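Cell division control protein 4 (Saccharomyces cerevisiae, PDB 3V7D) recognises phosphorylated targets such as the CDK inhibitor Sic1 as the F-box and WD40 substrate-binding subunit of the SCF E3 ubiquitin ligase. Local coordinates at residues R50-W56 against Q87-R92; L59-F65 against S94-I99; I101-W105 against F441-L446. The protein carries 1 engineered substitution. All coordinates share one frame. Residue numbers count along the deposited sequence, not the author numbering.

Contact 1 (R50-W56 against Q87-R92); sequences RKSTSLW and QQDRLR
A turn and helix start of the F-box region pack on the start of helix 87-106, which leads toward the WD40 propeller. Segment 50-56 leaves the preceding helix at Arg-50, passes through an extended Ser-52 (psi 133°) and enters helix 53-62; segment 87-92 is helical throughout. The two helices run in the same direction, with CA atoms 4.9 Å apart for Thr-53 and Gln-88 and 5.8 Å apart for Trp-56 and Leu-91. The CA-to-CB bond of Trp-56 (chi1 m, chi2 103°) points toward helix 87-106. Trp-56 CB meets Leu-91 CB at 3.7 Å, and Arg-92 CB sits over the face of the six-membered ring, 3.7 Å from the centroid, a CH-pi contact. The aliphatic arm of Arg-92 continues along the indole, CD lying 3.4 Å from Trp-56 CZ2. Gln-88 (chi1 m, chi2 p) fills the turn before helix 53-62: its NE2 donates to Lys-51 O at 2.6 Å, and its CB lies 3.2 Å from Arg-50 O. Arg-50 (m, t, p) bends round to Asp-89 in a two-pronged salt bridge, NE to OD1 3.1 Å and NH2 to OD2 3.0 Å. Arg-92, which also hydrogen-bonds to a polar side chain of the neighbouring Skp1 subunit, joins this network. Its NH2 reaches Asp-89 OD1 at 2.8 Å, so the carboxylate offsets the close approach of two positive groups, Arg-50 NE and Arg-92 NH2, 3.2 Å apart.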
loop_
_atom_site.group_PDB
_atom_site.type_symbol
_atom_site.label_atom_id
_atom_site.label_comp_id
_atom_site.label_asym_id
_atom_site.label_seq_id
_atom_site.Cartn_x
_atom_site.Cartn_y
_atom_site.Cartn_z
ATOM N N ARG B 50 2.063 -24.414 4.585
ATOM C CA ARG B 50 1.505 -24.100 3.273
ATOM C C ARG B 50 -0.009 -24.296 3.229
ATOM O O ARG B 50 -0.629 -24.178 2.178
ATOM C CB ARG B 50 2.192 -24.936 2.194
ATOM C CG ARG B 50 3.685 -24.657 2.099
ATOM C CD ARG B 50 4.385 -25.666 1.215
ATOM N NE ARG B 50 3.877 -25.641 -0.150
ATOM C CZ ARG B 50 4.133 -26.578 -1.057
ATOM N NH1 ARG B 50 4.890 -27.622 -0.738
ATOM N NH2 ARG B 50 3.627 -26.477 -2.279
ATOM N N LYS B 51 -0.594 -24.576 4.385
ATOM C CA LYS B 51 -2.017 -24.844 4.492
ATOM C C LYS B 51 -2.798 -23.556 4.738
ATOM O O LYS B 51 -3.920 -23.401 4.265
ATOM C CB LYS B 51 -2.254 -25.808 5.652
ATOM C CG LYS B 51 -3.208 -26.948 5.390
ATOM C CD LYS B 51 -3.282 -27.818 6.646
ATOM C CE LYS B 51 -4.225 -28.997 6.495
ATOM N NZ LYS B 51 -3.638 -30.088 5.667
ATOM N N SER B 52 -2.205 -22.629 5.482
ATOM C CA SER B 52 -2.936 -21.436 5.899
ATOM C C SER B 52 -2.763 -20.264 4.944
ATOM O O SER B 52 -1.652 -19.935 4.535
ATOM C CB SER B 52 -2.523 -21.009 7.307
ATOM O OG SER B 52 -1.134 -20.743 7.354
ATOM N N THR B 53 -3.882 -19.642 4.596
ATOM C CA THR B 53 -3.874 -18.407 3.837
ATOM C C THR B 53 -3.524 -17.269 4.782
ATOM O O THR B 53 -2.695 -16.415 4.465
ATOM C CB THR B 53 -5.258 -18.140 3.206
ATOM O OG1 THR B 53 -5.459 -19.033 2.104
ATOM C CG2 THR B 53 -5.365 -16.704 2.710
ATOM N N SER B 54 -4.148 -17.286 5.957
ATOM C CA SER B 54 -4.043 -16.195 6.918
ATOM C C SER B 54 -2.601 -15.880 7.307
ATOM O O SER B 54 -2.242 -14.717 7.474
ATOM C CB SER B 54 -4.890 -16.482 8.164
ATOM O OG SER B 54 -4.406 -17.611 8.872
ATOM N N LEU B 55 -1.779 -16.914 7.440
ATOM C CA LEU B 55 -0.377 -16.728 7.795
ATOM C C LEU B 55 0.311 -15.773 6.825
ATOM O O LEU B 55 0.981 -14.831 7.239
ATOM C CB LEU B 55 0.344 -18.076 7.812
ATOM C CG LEU B 55 1.783 -18.165 8.320
ATOM C CD1 LEU B 55 2.028 -19.553 8.867
ATOM C CD2 LEU B 55 2.786 -17.859 7.220
ATOM N N TRP B 56 0.140 -16.025 5.531
ATOM C CA TRP B 56 0.791 -15.221 4.501
ATOM C C TRP B 56 0.060 -13.907 4.264
ATOM O O TRP B 56 0.675 -12.909 3.890
ATOM C CB TRP B 56 0.939 -16.029 3.210
ATOM C CG TRP B 56 1.805 -17.215 3.432
ATOM C CD1 TRP B 56 1.405 -18.507 3.579
ATOM C CD2 TRP B 56 3.224 -17.208 3.604
ATOM N NE1 TRP B 56 2.495 -19.315 3.804
ATOM C CE2 TRP B 56 3.623 -18.540 3.825
ATOM C CE3 TRP B 56 4.197 -16.208 3.576
ATOM C CZ2 TRP B 56 4.952 -18.895 4.026
ATOM C CZ3 TRP B 56 5.516 -16.562 3.774
ATOM C CH2 TRP B 56 5.883 -17.895 3.993
ATOM N N GLN B 87 -3.758 -20.826 -3.413
ATOM C CA GLN B 87 -3.777 -19.468 -2.891
ATOM C C GLN B 87 -2.647 -19.250 -1.895
ATOM O O GLN B 87 -2.010 -18.203 -1.901
ATOM C CB GLN B 87 -5.113 -19.144 -2.230
ATOM C CG GLN B 87 -5.170 -17.726 -1.682
ATOM C CD GLN B 87 -6.559 -17.322 -1.252
ATOM O OE1 GLN B 87 -7.184 -16.466 -1.873
ATOM N NE2 GLN B 87 -7.054 -17.938 -0.183
ATOM N N GLN B 88 -2.400 -20.249 -1.052
ATOM C CA GLN B 88 -1.351 -20.163 -0.041
ATOM C C GLN B 88 0.025 -19.975 -0.676
ATOM O O GLN B 88 0.792 -19.104 -0.269
ATOM C CB GLN B 88 -1.344 -21.410 0.850
ATOM C CG GLN B 88 -2.605 -21.610 1.687
ATOM C CD GLN B 88 -3.681 -22.421 0.964
ATOM O OE1 GLN B 88 -3.709 -22.484 -0.262
ATOM N NE2 GLN B 88 -4.563 -23.051 1.734
ATOM N N ASP B 89 0.329 -20.792 -1.677
ATOM C CA ASP B 89 1.617 -20.724 -2.352
ATOM C C ASP B 89 1.753 -19.424 -3.150
ATOM O O ASP B 89 2.841 -18.853 -3.228
ATOM C CB ASP B 89 1.827 -21.946 -3.256
ATOM C CG ASP B 89 1.974 -23.246 -2.467
ATOM O OD1 ASP B 89 2.356 -23.199 -1.276
ATOM O OD2 ASP B 89 1.710 -24.322 -3.042
ATOM N N ARG B 90 0.648 -18.965 -3.733
ATOM C CA ARG B 90 0.622 -17.694 -4.443
ATOM C C ARG B 90 1.041 -16.573 -3.502
ATOM O O ARG B 90 1.899 -15.754 -3.839
ATOM C CB ARG B 90 -0.780 -17.395 -4.984
ATOM C CG ARG B 90 -1.167 -18.158 -6.236
ATOM C CD ARG B 90 -2.641 -17.943 -6.570
ATOM N NE ARG B 90 -3.067 -18.739 -7.720
ATOM C CZ ARG B 90 -4.328 -19.085 -7.962
ATOM N NH1 ARG B 90 -5.291 -18.712 -7.127
ATOM N NH2 ARG B 90 -4.630 -19.809 -9.033
ATOM N N LEU B 91 0.431 -16.549 -2.319
ATOM C CA LEU B 91 0.694 -15.509 -1.336
ATOM C C LEU B 91 2.120 -15.590 -0.786
ATOM O O LEU B 91 2.749 -14.565 -0.521
ATOM C CB LEU B 91 -0.322 -15.578 -0.194
ATOM C CG LEU B 91 -1.770 -15.205 -0.533
ATOM C CD1 LEU B 91 -2.640 -15.353 0.697
ATOM C CD2 LEU B 91 -1.874 -13.782 -1.082
ATOM N N ARG B 92 2.624 -16.809 -0.611
ATOM C CA ARG B 92 3.995 -16.996 -0.153
ATOM C C ARG B 92 4.988 -16.490 -1.200
ATOM O O ARG B 92 5.924 -15.762 -0.874
ATOM C CB ARG B 92 4.274 -18.466 0.197
ATOM C CG ARG B 92 5.766 -18.784 0.391
ATOM C CD ARG B 92 5.993 -20.147 1.051
ATOM N NE ARG B 92 5.293 -21.222 0.355
ATOM C CZ ARG B 92 5.825 -21.940 -0.628
ATOM N NH1 ARG B 92 7.067 -21.697 -1.025
ATOM N NH2 ARG B 92 5.116 -22.897 -1.212
#

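Contact 2 (L59-F65 against S94-I99); sequences LLISENF and SFLENI
A Schellman motif ends helix 53-62 and turns an aromatic side chain back onto helix 87-106. Asn-64, with positive phi (55°), is its C-prime residue; Phe-65 N hydrogen-bonds to Leu-60 O at 2.9 Å and Asn-64 N to Ile-61 O at 3.0 Å. The segment 94-99 is helical and runs in the same direction as helix 53-62, with the CA atoms of Leu-60 and Phe-95 6.0 Å apart. Phe-65 (chi1 m) lays one face on Asn-98 CB, 3.4 Å from the ring centroid, while its CZ touches Ile-99 CD1 at 3.7 Å. Its edge points at the face of Phe-95 (chi1 t) in an offset edge-to-face pair, centroids 5.9 Å apart and planes at 67°. Phe-95 CE1 also meets Leu-59 CB at 3.6 Å and Glu-63 CG at 3.7 Å. Around this apolar patch, Phe-32 of helix 32-39 adds an edge-to-face partner for Phe-95, Leu-74 of helix 71-81 packs on Leu-60, and Glu-63 forms a salt bridge to Arg-420 beyond strand 413-418 of the propeller.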
loop_
_atom_site.group_PDB
_atom_site.type_symbol
_atom_site.label_atom_id
_atom_site.label_comp_id
_atom_site.label_asym_id
_atom_site.label_seq_id
_atom_site.Cartn_x
_atom_site.Cartn_y
_atom_site.Cartn_z
ATOM N N LEU B 59 1.450 -11.617 7.008
ATOM C CA LEU B 59 2.803 -11.164 6.681
ATOM C C LEU B 59 2.784 -10.079 5.605
ATOM O O LEU B 59 3.472 -9.062 5.730
ATOM C CB LEU B 59 3.685 -12.339 6.244
ATOM C CG LEU B 59 4.189 -13.251 7.365
ATOM C CD1 LEU B 59 4.888 -14.473 6.805
ATOM C CD2 LEU B 59 5.119 -12.480 8.286
ATOM N N LEU B 60 1.991 -10.303 4.557
ATOM C CA LEU B 60 1.833 -9.324 3.483
ATOM C C LEU B 60 1.289 -7.998 4.013
ATOM O O LEU B 60 1.760 -6.925 3.632
ATOM C CB LEU B 60 0.921 -9.871 2.380
ATOM C CG LEU B 60 1.558 -10.876 1.416
ATOM C CD1 LEU B 60 0.488 -11.698 0.711
ATOM C CD2 LEU B 60 2.425 -10.159 0.399
ATOM N N ILE B 61 0.304 -8.078 4.900
ATOM C CA ILE B 61 -0.258 -6.882 5.509
ATOM C C ILE B 61 0.748 -6.208 6.439
ATOM O O ILE B 61 0.870 -4.984 6.446
ATOM C CB ILE B 61 -1.558 -7.195 6.272
ATOM C CG1 ILE B 61 -2.662 -7.587 5.292
ATOM C CG2 ILE B 61 -2.005 -5.999 7.113
ATOM C CD1 ILE B 61 -3.939 -8.041 5.977
ATOM N N SER B 62 1.483 -7.008 7.208
ATOM C CA SER B 62 2.397 -6.454 8.208
ATOM C C SER B 62 3.585 -5.724 7.578
ATOM O O SER B 62 4.179 -4.852 8.205
ATOM C CB SER B 62 2.889 -7.538 9.176
ATOM O OG SER B 62 3.728 -8.474 8.518
ATOM N N GLU B 63 3.926 -6.082 6.344
ATOM C CA GLU B 63 5.012 -5.416 5.638
ATOM C C GLU B 63 4.495 -4.322 4.697
ATOM O O GLU B 63 5.254 -3.783 3.886
ATOM C CB GLU B 63 5.840 -6.435 4.849
ATOM C CG GLU B 63 6.587 -7.441 5.716
ATOM C CD GLU B 63 7.724 -6.815 6.506
ATOM O OE1 GLU B 63 8.301 -5.819 6.030
ATOM O OE2 GLU B 63 8.046 -7.321 7.600
ATOM N N ASN B 64 3.206 -4.006 4.811
ATOM C CA ASN B 64 2.554 -3.029 3.937
ATOM C C ASN B 64 2.690 -3.340 2.453
ATOM O O ASN B 64 2.817 -2.428 1.636
ATOM C CB ASN B 64 3.088 -1.619 4.183
ATOM C CG ASN B 64 3.094 -1.245 5.640
ATOM O OD1 ASN B 64 4.087 -0.727 6.153
ATOM N ND2 ASN B 64 1.987 -1.501 6.321
ATOM N N PHE B 65 2.678 -4.618 2.099
ATOM C CA PHE B 65 2.689 -4.987 0.689
ATOM C C PHE B 65 1.267 -5.000 0.143
ATOM O O PHE B 65 1.055 -4.981 -1.066
ATOM C CB PHE B 65 3.364 -6.344 0.484
ATOM C CG PHE B 65 4.834 -6.342 0.802
ATOM C CD1 PHE B 65 5.623 -5.250 0.483
ATOM C CD2 PHE B 65 5.424 -7.432 1.426
ATOM C CE1 PHE B 65 6.976 -5.244 0.777
ATOM C CE2 PHE B 65 6.775 -7.433 1.718
ATOM C CZ PHE B 65 7.551 -6.334 1.398
ATOM N N SER B 94 4.431 -14.324 -3.583
ATOM C CA SER B 94 4.275 -12.881 -3.645
ATOM C C SER B 94 5.060 -12.236 -2.510
ATOM O O SER B 94 5.748 -11.235 -2.710
ATOM C CB SER B 94 2.797 -12.497 -3.539
ATOM O OG SER B 94 2.626 -11.090 -3.570
ATOM N N PHE B 95 4.967 -12.818 -1.317
ATOM C CA PHE B 95 5.622 -12.224 -0.164
ATOM C C PHE B 95 7.137 -12.244 -0.315
ATOM O O PHE B 95 7.812 -11.251 -0.034
ATOM C CB PHE B 95 5.229 -12.917 1.140
ATOM C CG PHE B 95 5.912 -12.332 2.333
ATOM C CD1 PHE B 95 5.362 -11.243 2.995
ATOM C CD2 PHE B 95 7.125 -12.841 2.772
ATOM C CE1 PHE B 95 6.000 -10.686 4.077
ATOM C CE2 PHE B 95 7.768 -12.287 3.852
ATOM C CZ PHE B 95 7.206 -11.207 4.508
ATOM N N LEU B 96 7.664 -13.385 -0.746
ATOM C CA LEU B 96 9.105 -13.556 -0.887
ATOM C C LEU B 96 9.676 -12.598 -1.923
ATOM O O LEU B 96 10.731 -12.004 -1.711
ATOM C CB LEU B 96 9.450 -15.004 -1.242
ATOM C CG LEU B 96 9.244 -16.010 -0.104
ATOM C CD1 LEU B 96 9.500 -17.432 -0.577
ATOM C CD2 LEU B 96 10.142 -15.667 1.079
ATOM N N GLU B 97 8.971 -12.445 -3.037
ATOM C CA GLU B 97 9.388 -11.505 -4.071
ATOM C C GLU B 97 9.368 -10.070 -3.539
ATOM O O GLU B 97 10.324 -9.315 -3.725
ATOM C CB GLU B 97 8.508 -11.633 -5.320
ATOM C CG GLU B 97 8.818 -10.589 -6.384
ATOM C CD GLU B 97 8.160 -10.879 -7.724
ATOM O OE1 GLU B 97 7.077 -11.501 -7.745
ATOM O OE2 GLU B 97 8.733 -10.484 -8.760
ATOM N N ASN B 98 8.286 -9.705 -2.861
ATOM C CA ASN B 98 8.163 -8.359 -2.312
ATOM C C ASN B 98 9.180 -8.042 -1.220
ATOM O O ASN B 98 9.665 -6.919 -1.128
ATOM C CB ASN B 98 6.742 -8.101 -1.801
ATOM C CG ASN B 98 5.769 -7.812 -2.924
ATOM O OD1 ASN B 98 4.776 -8.520 -3.104
ATOM N ND2 ASN B 98 6.053 -6.769 -3.695
ATOM N N ILE B 99 9.502 -9.023 -0.388
ATOM C CA ILE B 99 10.420 -8.767 0.714
ATOM C C ILE B 99 11.852 -8.667 0.177
ATOM O O ILE B 99 12.677 -7.923 0.709
ATOM C CB ILE B 99 10.283 -9.821 1.853
ATOM C CG1 ILE B 99 10.737 -9.231 3.190
ATOM C CG2 ILE B 99 11.043 -11.107 1.525
ATOM C CD1 ILE B 99 9.839 -8.131 3.709
#

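Contact 3 (I101-W105 against F441-L446); sequences ILKNW and FKGKTL
Trp-105 sets the CH2 corner of its indole over the face of the Phe-441 ring and beside Leu-446, where the end of helix 87-106 packs against the WD40 beta-propeller. Its partner is a beta hairpin, strands 435-442 and 445-452 joined by a type II' turn from Lys-442 to Thr-445, closed by Lys-442 N to Thr-445 O (3.0 Å) and Thr-445 N to Lys-442 O (3.1 Å). Gly-443 takes the turn's positive phi (59°). With chi1 m and chi2 90°, Trp-105 CH2 lies 3.9 Å from Phe-441 CG and 3.8 Å from Leu-446 CB. The indole six-membered ring and the Phe-441 ring are oblique, centroids 5.0 Å apart and planes at 46°. One turn earlier, Ile-101 (m, t) points toward the hairpin tip, its CD1 3.7 Å from Lys-444 CB and CG2 3.7 Å from Gly-443 O; the CA atoms of Ile-101 and Lys-444 are 6.0 Å apart. Phe-463 stacks on Trp-105, and Ile-405 and Val-407 of strand 405-410 with Ile-416 of strand 413-418 touch it, so the indole joins two neighbouring blades and the C-terminal tail. Its polar edge is satisfied by the turn: Trp-105 NE1 donates to Gly-443 O at 2.9 Å.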
loop_
_atom_site.group_PDB
_atom_site.type_symbol
_atom_site.label_atom_id
_atom_site.label_comp_id
_atom_site.label_asym_id
_atom_site.label_seq_id
_atom_site.Cartn_x
_atom_site.Cartn_y
_atom_site.Cartn_z
ATOM N N ILE B 101 12.630 -7.515 -2.915
ATOM C CA ILE B 101 12.673 -6.204 -3.546
ATOM C C ILE B 101 12.802 -5.081 -2.516
ATOM O O ILE B 101 13.623 -4.174 -2.675
ATOM C CB ILE B 101 11.429 -5.988 -4.434
ATOM C CG1 ILE B 101 11.497 -6.923 -5.645
ATOM C CG2 ILE B 101 11.302 -4.526 -4.868
ATOM C CD1 ILE B 101 10.262 -6.904 -6.511
ATOM N N LEU B 102 12.008 -5.157 -1.449
ATOM C CA LEU B 102 12.024 -4.124 -0.416
ATOM C C LEU B 102 13.390 -4.026 0.250
ATOM O O LEU B 102 13.885 -2.928 0.506
ATOM C CB LEU B 102 10.939 -4.375 0.636
ATOM C CG LEU B 102 10.844 -3.309 1.737
ATOM C CD1 LEU B 102 10.537 -1.938 1.135
ATOM C CD2 LEU B 102 9.804 -3.675 2.790
ATOM N N LYS B 103 13.997 -5.175 0.524
ATOM C CA LYS B 103 15.320 -5.203 1.143
ATOM C C LYS B 103 16.356 -4.496 0.278
ATOM O O LYS B 103 17.240 -3.817 0.797
ATOM C CB LYS B 103 15.759 -6.634 1.451
ATOM C CG LYS B 103 15.339 -7.114 2.834
ATOM C CD LYS B 103 15.691 -8.577 3.054
ATOM C CE LYS B 103 15.739 -8.913 4.540
ATOM N NZ LYS B 103 14.520 -8.457 5.263
ATOM N N ASN B 104 16.240 -4.651 -1.039
ATOM C CA ASN B 104 17.120 -3.937 -1.960
ATOM C C ASN B 104 16.923 -2.421 -1.878
ATOM O O ASN B 104 17.891 -1.682 -1.753
ATOM C CB ASN B 104 16.929 -4.435 -3.395
ATOM C CG ASN B 104 17.382 -5.869 -3.576
ATOM O OD1 ASN B 104 18.200 -6.378 -2.806
ATOM N ND2 ASN B 104 16.862 -6.527 -4.601
ATOM N N TRP B 105 15.667 -1.974 -1.932
ATOM C CA TRP B 105 15.329 -0.565 -1.750
ATOM C C TRP B 105 15.902 0.000 -0.447
ATOM O O TRP B 105 16.330 1.152 -0.398
ATOM C CB TRP B 105 13.806 -0.375 -1.723
ATOM C CG TRP B 105 13.136 -0.248 -3.057
ATOM C CD1 TRP B 105 12.641 -1.260 -3.828
ATOM C CD2 TRP B 105 12.853 0.970 -3.763
ATOM N NE1 TRP B 105 12.076 -0.748 -4.976
ATOM C CE2 TRP B 105 12.197 0.618 -4.959
ATOM C CE3 TRP B 105 13.100 2.324 -3.502
ATOM C CZ2 TRP B 105 11.783 1.569 -5.894
ATOM C CZ3 TRP B 105 12.690 3.268 -4.431
ATOM C CH2 TRP B 105 12.037 2.884 -5.611
ATOM N N PHE B 441 7.071 5.102 -9.015
ATOM C CA PHE B 441 7.605 3.757 -8.844
ATOM C C PHE B 441 6.535 2.746 -8.464
ATOM O O PHE B 441 5.512 3.094 -7.878
ATOM C CB PHE B 441 8.768 3.734 -7.837
ATOM C CG PHE B 441 8.360 4.014 -6.415
ATOM C CD1 PHE B 441 7.891 2.993 -5.595
ATOM C CD2 PHE B 441 8.469 5.290 -5.890
ATOM C CE1 PHE B 441 7.521 3.248 -4.284
ATOM C CE2 PHE B 441 8.103 5.553 -4.577
ATOM C CZ PHE B 441 7.627 4.531 -3.775
ATOM N N LYS B 442 6.789 1.492 -8.816
ATOM C CA LYS B 442 5.952 0.385 -8.388
ATOM C C LYS B 442 6.817 -0.861 -8.313
ATOM O O LYS B 442 7.458 -1.242 -9.296
ATOM C CB LYS B 442 4.780 0.162 -9.349
ATOM C CG LYS B 442 3.693 -0.738 -8.770
ATOM C CD LYS B 442 2.517 -0.938 -9.724
ATOM C CE LYS B 442 2.859 -1.889 -10.866
ATOM N NZ LYS B 442 1.642 -2.345 -11.606
ATOM N N GLY B 443 6.849 -1.479 -7.139
ATOM C CA GLY B 443 7.639 -2.678 -6.933
ATOM C C GLY B 443 9.120 -2.482 -7.211
ATOM O O GLY B 443 9.786 -1.667 -6.575
ATOM N N LYS B 444 9.630 -3.232 -8.182
ATOM C CA LYS B 444 11.058 -3.262 -8.468
ATOM C C LYS B 444 11.503 -2.129 -9.390
ATOM O O LYS B 444 12.698 -1.951 -9.628
ATOM C CB LYS B 444 11.424 -4.596 -9.117
ATOM C CG LYS B 444 10.608 -4.900 -10.368
ATOM C CD LYS B 444 10.999 -6.224 -11.006
ATOM C CE LYS B 444 12.060 -6.024 -12.076
ATOM N NZ LYS B 444 12.720 -7.302 -12.430
ATOM N N THR B 445 10.543 -1.375 -9.913
ATOM C CA THR B 445 10.841 -0.400 -10.954
ATOM C C THR B 445 10.568 1.028 -10.514
ATOM O O THR B 445 9.472 1.354 -10.053
ATOM C CB THR B 445 10.042 -0.686 -12.238
ATOM O OG1 THR B 445 10.265 -2.042 -12.650
ATOM C CG2 THR B 445 10.468 0.262 -13.355
ATOM N N LEU B 446 11.581 1.874 -10.669
ATOM C CA LEU B 446 11.471 3.297 -10.379
ATOM C C LEU B 446 11.780 4.074 -11.660
ATOM O O LEU B 446 12.806 3.841 -12.303
ATOM C CB LEU B 446 12.446 3.666 -9.256
ATOM C CG LEU B 446 12.873 5.119 -9.014
ATOM C CD1 LEU B 446 11.702 5.983 -8.633
ATOM C CD2 LEU B 446 13.940 5.185 -7.924
#

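Overall arrangement
Helix 87-106 takes part in all three contacts, first against the F-box end and last against the propeller. Contacts 1 and 2 share helix 53-62 as well and touch each other, Leu-91 CD2 lying 3.6 Å from Leu-60 CD1. Contact 2 also meets contact 3 through Phe-65 CZ and Leu-102 CD2, 3.8 Å apart, whereas contacts 1 and 3 stay about 11 Å apart at their nearest atoms. The chemistry shifts along the helix: contact 1, partly buried beside Skp1, adds charged pairs to its packing; contact 2, also partly buried, is aromatic and apolar, without a hydrogen bond across it; contact 3, the most buried, joins helix to hairpin mainly through Trp-105, with Ile-101 beside it and one hydrogen bond.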